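Local coordinates for aminopeptidase N family protein (Idiomarina loihiensis L2TR, PDB 4FGM) that binds a zinc ion through an HExxH-type site and probably works as an aminopeptidase of the M61 family, cleaving residues from peptide N-termini, at residues Thr210-Phe215 with His277-Lys282; Thr310-Asp315 with Leu382-Leu387. One frame throughout, in Å; residues are numbered along the deposited sequence.

Contact 1. Residues Thr210-Phe215 with His277-Lys282; sequences TQISLF and HSWNIK. With ZN (zinc ion), chain C.
Phe215 and Trp279 turn their side chains the same way, each with CG beside its own backbone N and opposite the carbonyl carbon (chi1 -67° and -72°), and this brings their rings together as a face-to-face stack. The stack ties the last turn of helix 197-215 to the loop that follows the zinc-binding HExxH helix 262-277 of this M61-type metallopeptidase. The Phe215 ring lies almost flat over the five-membered ring of Trp279, centroids 3.6 Å apart; its CG is 3.4 Å from Trp279 CD1. The tryptophan stem adds a CH-pi contact over the same phenyl face, with Trp279 CB 3.7 Å from the Phe215 ring centroid, while the other face is covered near its rim by Leu214 CD2 from the same helix. The six-membered part of the indole reaches one turn back: Ile212 CG1 meets its edge at CH2, 4.1 Å away, and Gln211 approaches obliquely, OE1 3.7 Å from Trp279 CZ3. Gln211 NE2 is hydrogen-bonded to Cys272 O on the HExxH helix, and Trp279 NE1 to Glu217 O, which fixes the indole's rotation in the stack. With an alanine in place of Trp279, one Phe215 face is likely to lose its stacking partner and Glu217 O this donor, with a gap opening beside Ile212. Two residues before the indole, His277 binds the zinc ion, as do His273 and Glu307. His277 NE2 ligates the metal at 2.0 Å, while ND1, on the other side of the imidazole, donates in the ring plane to Asn280 O at 2.8 Å, with an N-H...O angle of 161°.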
loop_
_atom_site.group_PDB
_atom_site.type_symbol
_atom_site.label_atom_id
_atom_site.label_comp_id
_atom_site.label_asym_id
_atom_site.label_seq_id
_atom_site.Cartn_x
_atom_site.Cartn_y
_atom_site.Cartn_z
ATOM N N THR A 210 0.803 -21.063 1.376
ATOM C CA THR A 210 2.065 -20.905 0.666
ATOM C C THR A 210 3.007 -20.008 1.462
ATOM O O THR A 210 4.199 -20.284 1.568
ATOM C CB THR A 210 1.840 -20.297 -0.727
ATOM O OG1 THR A 210 1.138 -21.239 -1.541
ATOM C CG2 THR A 210 3.148 -19.952 -1.386
ATOM N N GLN A 211 2.476 -18.940 2.042
ATOM C CA GLN A 211 3.322 -18.032 2.804
ATOM C C GLN A 211 3.804 -18.632 4.127
ATOM O O GLN A 211 4.991 -18.530 4.464
ATOM C CB GLN A 211 2.600 -16.695 3.019
ATOM C CG GLN A 211 2.399 -15.938 1.692
ATOM C CD GLN A 211 2.165 -14.444 1.857
ATOM O OE1 GLN A 211 2.774 -13.795 2.711
ATOM N NE2 GLN A 211 1.296 -13.884 1.014
ATOM N N ILE A 212 2.900 -19.268 4.870
ATOM C CA ILE A 212 3.278 -19.891 6.130
ATOM C C ILE A 212 4.327 -20.978 5.866
ATOM O O ILE A 212 5.276 -21.129 6.633
ATOM C CB ILE A 212 2.061 -20.511 6.836
ATOM C CG1 ILE A 212 1.084 -19.407 7.241
ATOM C CG2 ILE A 212 2.513 -21.277 8.061
ATOM C CD1 ILE A 212 -0.278 -19.916 7.680
ATOM N N SER A 213 4.156 -21.734 4.784
ATOM C CA SER A 213 5.123 -22.771 4.435
ATOM C C SER A 213 6.461 -22.115 4.127
ATOM O O SER A 213 7.513 -22.642 4.482
ATOM C CB SER A 213 4.675 -23.557 3.199
ATOM O OG SER A 213 3.539 -24.348 3.479
ATOM N N LEU A 214 6.412 -20.961 3.467
ATOM C CA LEU A 214 7.624 -20.241 3.095
ATOM C C LEU A 214 8.478 -19.867 4.308
ATOM O O LEU A 214 9.682 -20.126 4.333
ATOM C CB LEU A 214 7.261 -18.985 2.295
ATOM C CG LEU A 214 8.401 -18.157 1.698
ATOM C CD1 LEU A 214 7.877 -17.361 0.519
ATOM C CD2 LEU A 214 9.002 -17.240 2.750
ATOM N N PHE A 215 7.856 -19.251 5.307
ATOM C CA PHE A 215 8.579 -18.862 6.507
ATOM C C PHE A 215 8.650 -20.026 7.488
ATOM O O PHE A 215 9.409 -19.989 8.460
ATOM C CB PHE A 215 7.902 -17.662 7.175
ATOM C CG PHE A 215 7.981 -16.399 6.370
ATOM C CD1 PHE A 215 6.987 -16.078 5.455
ATOM C CD2 PHE A 215 9.066 -15.539 6.512
ATOM C CE1 PHE A 215 7.076 -14.917 4.688
ATOM C CE2 PHE A 215 9.166 -14.378 5.752
ATOM C CZ PHE A 215 8.167 -14.064 4.838
ATOM N N HIS A 277 3.380 -8.833 4.591
ATOM C CA HIS A 277 3.847 -7.771 5.485
ATOM C C HIS A 277 3.822 -8.240 6.948
ATOM O O HIS A 277 4.518 -7.662 7.804
ATOM C CB HIS A 277 2.985 -6.507 5.336
ATOM C CG HIS A 277 3.509 -5.529 4.329
ATOM N ND1 HIS A 277 4.843 -5.179 4.243
ATOM C CD2 HIS A 277 2.867 -4.776 3.407
ATOM C CE1 HIS A 277 4.997 -4.252 3.317
ATOM N NE2 HIS A 277 3.812 -3.990 2.797
ATOM N N SER A 278 3.012 -9.262 7.247
ATOM C CA SER A 278 2.942 -9.780 8.618
ATOM C C SER A 278 4.351 -10.156 9.064
ATOM O O SER A 278 4.725 -9.992 10.243
ATOM C CB SER A 278 2.066 -11.025 8.684
ATOM O OG SER A 278 0.703 -10.654 8.631
ATOM N N TRP A 279 5.120 -10.708 8.130
ATOM C CA TRP A 279 6.483 -11.097 8.451
ATOM C C TRP A 279 7.385 -9.928 8.095
ATOM O O TRP A 279 8.221 -9.486 8.899
ATOM C CB TRP A 279 6.906 -12.298 7.617
ATOM C CG TRP A 279 6.266 -13.569 8.022
ATOM C CD1 TRP A 279 6.761 -14.501 8.901
ATOM C CD2 TRP A 279 5.020 -14.081 7.550
ATOM N NE1 TRP A 279 5.895 -15.574 8.994
ATOM C CE2 TRP A 279 4.822 -15.343 8.173
ATOM C CE3 TRP A 279 4.053 -13.602 6.652
ATOM C CZ2 TRP A 279 3.698 -16.126 7.930
ATOM C CZ3 TRP A 279 2.932 -14.377 6.404
ATOM C CH2 TRP A 279 2.763 -15.634 7.039
ATOM N N ASN A 280 7.200 -9.418 6.889
ATOM C CA ASN A 280 8.023 -8.322 6.415
ATOM C C ASN A 280 7.440 -6.954 6.730
ATOM O O ASN A 280 6.455 -6.545 6.091
ATOM C CB ASN A 280 8.195 -8.516 4.911
ATOM C CG ASN A 280 9.427 -7.832 4.340
ATOM O OD1 ASN A 280 10.326 -7.428 5.071
ATOM N ND2 ASN A 280 9.480 -7.731 3.000
ATOM N N ILE A 281 7.986 -6.331 7.779
ATOM C CA ILE A 281 7.592 -5.028 8.318
ATOM C C ILE A 281 6.850 -5.000 9.629
ATOM O O ILE A 281 6.898 -3.979 10.335
ATOM C CB ILE A 281 6.807 -4.152 7.302
ATOM C CG1 ILE A 281 7.025 -2.670 7.640
ATOM C CG2 ILE A 281 5.314 -4.356 7.481
ATOM C CD1 ILE A 281 8.477 -2.281 7.699
ATOM N N LYS A 282 6.130 -6.072 9.929
ATOM C CA LYS A 282 5.405 -6.091 11.184
ATOM C C LYS A 282 6.279 -6.732 12.252
ATOM O O LYS A 282 6.250 -6.292 13.409
ATOM C CB LYS A 282 4.088 -6.862 11.074
ATOM C CG LYS A 282 2.956 -6.040 10.450
ATOM C CD LYS A 282 3.195 -4.541 10.625
ATOM C CE LYS A 282 2.593 -4.063 11.911
ATOM N NZ LYS A 282 3.290 -2.830 12.337
HETATM ZN ZN ZN C . 3.409 -2.598 1.421
#

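Contact 2. Residues Thr310-Asp315 with Leu382-Leu387; sequences TSYFDD and LIALSL
Tyr312 packs on Ala384 and Leu385 in a helix-helix contact within the helical part of this M61-type zinc peptidase, between helices 308-320 and 378-394, the first starting directly after the zinc ligand Glu307. The closest apolar contact is between CB atoms: Tyr312 CB lies 3.5 Å from Ala384 CB, and the small alanine lets the backbones approach until the CA atoms of these two residues are 6.3 Å apart. With CG anti to the backbone N (chi1 163°), the tyrosine ring projects across to helix 378-394, slanting over Ala384 and Leu385. Ring contacts follow from this. One face receives the backbone of Leu385, whose CA makes a CH-pi contact 4.3 Å from the Tyr312 ring centroid; the Leu385 side chain crosses the tyrosine at about a right angle, its CD1 touching Tyr312 CE1 at 4.0 Å. Within helix 308-320, the Tyr312 edge at CD2 points onto the face of the neighbouring Phe313 ring. No hydrogen bond joins the two segments, but the phenol reaches one turn further, where the far end of the ring is pinned: Tyr312 OH is hydrogen-bonded to Asp388 OD2 and to Trp584 NE1.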
loop_
_atom_site.group_PDB
_atom_site.type_symbol
_atom_site.label_atom_id
_atom_site.label_comp_id
_atom_site.label_asym_id
_atom_site.label_seq_id
_atom_site.Cartn_x
_atom_site.Cartn_y
_atom_site.Cartn_z
ATOM N N THR A 310 8.198 -7.195 -0.907
ATOM C CA THR A 310 6.766 -7.460 -0.824
ATOM C C THR A 310 6.084 -7.204 -2.170
ATOM O O THR A 310 5.155 -7.917 -2.556
ATOM C CB THR A 310 6.109 -6.570 0.242
ATOM O OG1 THR A 310 6.897 -6.609 1.442
ATOM C CG2 THR A 310 4.685 -7.055 0.538
ATOM N N SER A 311 6.559 -6.189 -2.888
ATOM C CA SER A 311 5.984 -5.859 -4.187
ATOM C C SER A 311 6.369 -6.863 -5.262
ATOM O O SER A 311 5.799 -6.858 -6.347
ATOM C CB SER A 311 6.391 -4.452 -4.618
ATOM O OG SER A 311 5.735 -3.488 -3.813
ATOM N N TYR A 312 7.340 -7.719 -4.964
ATOM C CA TYR A 312 7.747 -8.749 -5.914
ATOM C C TYR A 312 6.978 -10.020 -5.581
ATOM O O TYR A 312 6.464 -10.704 -6.463
ATOM C CB TYR A 312 9.248 -9.023 -5.808
ATOM C CG TYR A 312 9.679 -10.333 -6.436
ATOM C CD1 TYR A 312 9.661 -10.509 -7.819
ATOM C CD2 TYR A 312 10.115 -11.399 -5.640
ATOM C CE1 TYR A 312 10.069 -11.709 -8.398
ATOM C CE2 TYR A 312 10.527 -12.601 -6.206
ATOM C CZ TYR A 312 10.504 -12.751 -7.586
ATOM O OH TYR A 312 10.925 -13.934 -8.151
ATOM N N PHE A 313 6.882 -10.325 -4.296
ATOM C CA PHE A 313 6.191 -11.532 -3.871
ATOM C C PHE A 313 4.669 -11.505 -3.958
ATOM O O PHE A 313 4.061 -12.549 -4.207
ATOM C CB PHE A 313 6.651 -11.927 -2.459
ATOM C CG PHE A 313 7.994 -12.616 -2.441
ATOM C CD1 PHE A 313 8.149 -13.879 -3.004
ATOM C CD2 PHE A 313 9.107 -11.998 -1.883
ATOM C CE1 PHE A 313 9.400 -14.513 -3.027
ATOM C CE2 PHE A 313 10.364 -12.622 -1.901
ATOM C CZ PHE A 313 10.506 -13.885 -2.468
ATOM N N ASP A 314 4.039 -10.342 -3.780
ATOM C CA ASP A 314 2.575 -10.311 -3.859
ATOM C C ASP A 314 2.057 -10.914 -5.169
ATOM O O ASP A 314 1.038 -11.603 -5.176
ATOM C CB ASP A 314 2.002 -8.890 -3.656
ATOM C CG ASP A 314 2.643 -7.837 -4.556
ATOM O OD1 ASP A 314 3.151 -8.176 -5.647
ATOM O OD2 ASP A 314 2.615 -6.649 -4.168
ATOM N N ASP A 315 2.764 -10.674 -6.268
ATOM C CA ASP A 315 2.366 -11.231 -7.559
ATOM C C ASP A 315 2.970 -12.622 -7.781
ATOM O O ASP A 315 2.277 -13.556 -8.184
ATOM C CB ASP A 315 2.796 -10.314 -8.711
ATOM C CG ASP A 315 2.070 -8.983 -8.705
ATOM O OD1 ASP A 315 0.848 -8.983 -8.456
ATOM O OD2 ASP A 315 2.715 -7.945 -8.966
ATOM N N LEU A 382 11.989 -4.942 -8.774
ATOM C CA LEU A 382 12.909 -5.406 -9.799
ATOM C C LEU A 382 14.225 -5.869 -9.158
ATOM O O LEU A 382 14.881 -6.792 -9.652
ATOM C CB LEU A 382 13.156 -4.302 -10.831
ATOM C CG LEU A 382 11.907 -3.884 -11.618
ATOM C CD1 LEU A 382 12.281 -2.833 -12.644
ATOM C CD2 LEU A 382 11.292 -5.090 -12.305
ATOM N N ILE A 383 14.601 -5.232 -8.052
ATOM C CA ILE A 383 15.806 -5.614 -7.331
ATOM C C ILE A 383 15.575 -7.028 -6.808
ATOM O O ILE A 383 16.425 -7.907 -6.957
ATOM C CB ILE A 383 16.064 -4.677 -6.135
ATOM C CG1 ILE A 383 16.563 -3.321 -6.638
ATOM C CG2 ILE A 383 17.052 -5.326 -5.164
ATOM C CD1 ILE A 383 16.915 -2.341 -5.531
ATOM N N ALA A 384 14.412 -7.241 -6.198
ATOM C CA ALA A 384 14.058 -8.552 -5.658
ATOM C C ALA A 384 14.091 -9.596 -6.770
ATOM O O ALA A 384 14.574 -10.706 -6.570
ATOM C CB ALA A 384 12.661 -8.505 -5.015
ATOM N N LEU A 385 13.569 -9.234 -7.939
ATOM C CA LEU A 385 13.554 -10.141 -9.084
ATOM C C LEU A 385 14.978 -10.539 -9.439
ATOM O O LEU A 385 15.267 -11.711 -9.686
ATOM C CB LEU A 385 12.922 -9.466 -10.300
ATOM C CG LEU A 385 13.154 -10.184 -11.634
ATOM C CD1 LEU A 385 12.264 -11.419 -11.715
ATOM C CD2 LEU A 385 12.863 -9.232 -12.786
ATOM N N SER A 386 15.861 -9.544 -9.466
ATOM C CA SER A 386 17.259 -9.766 -9.803
ATOM C C SER A 386 17.926 -10.712 -8.811
ATOM O O SER A 386 18.562 -11.687 -9.208
ATOM C CB SER A 386 18.011 -8.435 -9.832
ATOM O OG SER A 386 17.399 -7.520 -10.725
ATOM N N LEU A 387 17.775 -10.425 -7.521
ATOM C CA LEU A 387 18.373 -11.258 -6.484
ATOM C C LEU A 387 17.893 -12.704 -6.565
ATOM O O LEU A 387 18.686 -13.637 -6.439
ATOM C CB LEU A 387 18.058 -10.691 -5.096
ATOM C CG LEU A 387 18.674 -9.345 -4.709
ATOM C CD1 LEU A 387 18.147 -8.921 -3.343
ATOM C CD2 LEU A 387 20.193 -9.454 -4.676
#

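Helix 308-320 leads from contact 2 back to the zinc site, and the centres of the two contacts are 14 Å apart. They meet at Thr310: its OG1 lies 3.2 Å from Asn280 ND2, a weak hydrogen bond, and 3.6 Å from His277 CE1, so contact 2's helix packs against the loop and metal ligand of contact 1. Asp314, from the same helix, hydrogen-bonds through OD2 to His273 ND1, a second-shell bond that is consistent with orienting this zinc ligand. Contact 1 supplies a ligand directly, and His277 also touches the bound maleic acid. Contact 2 stands further back, the Tyr312 side chain about 11 Å from the zinc ion and about 13 Å from the maleic acid.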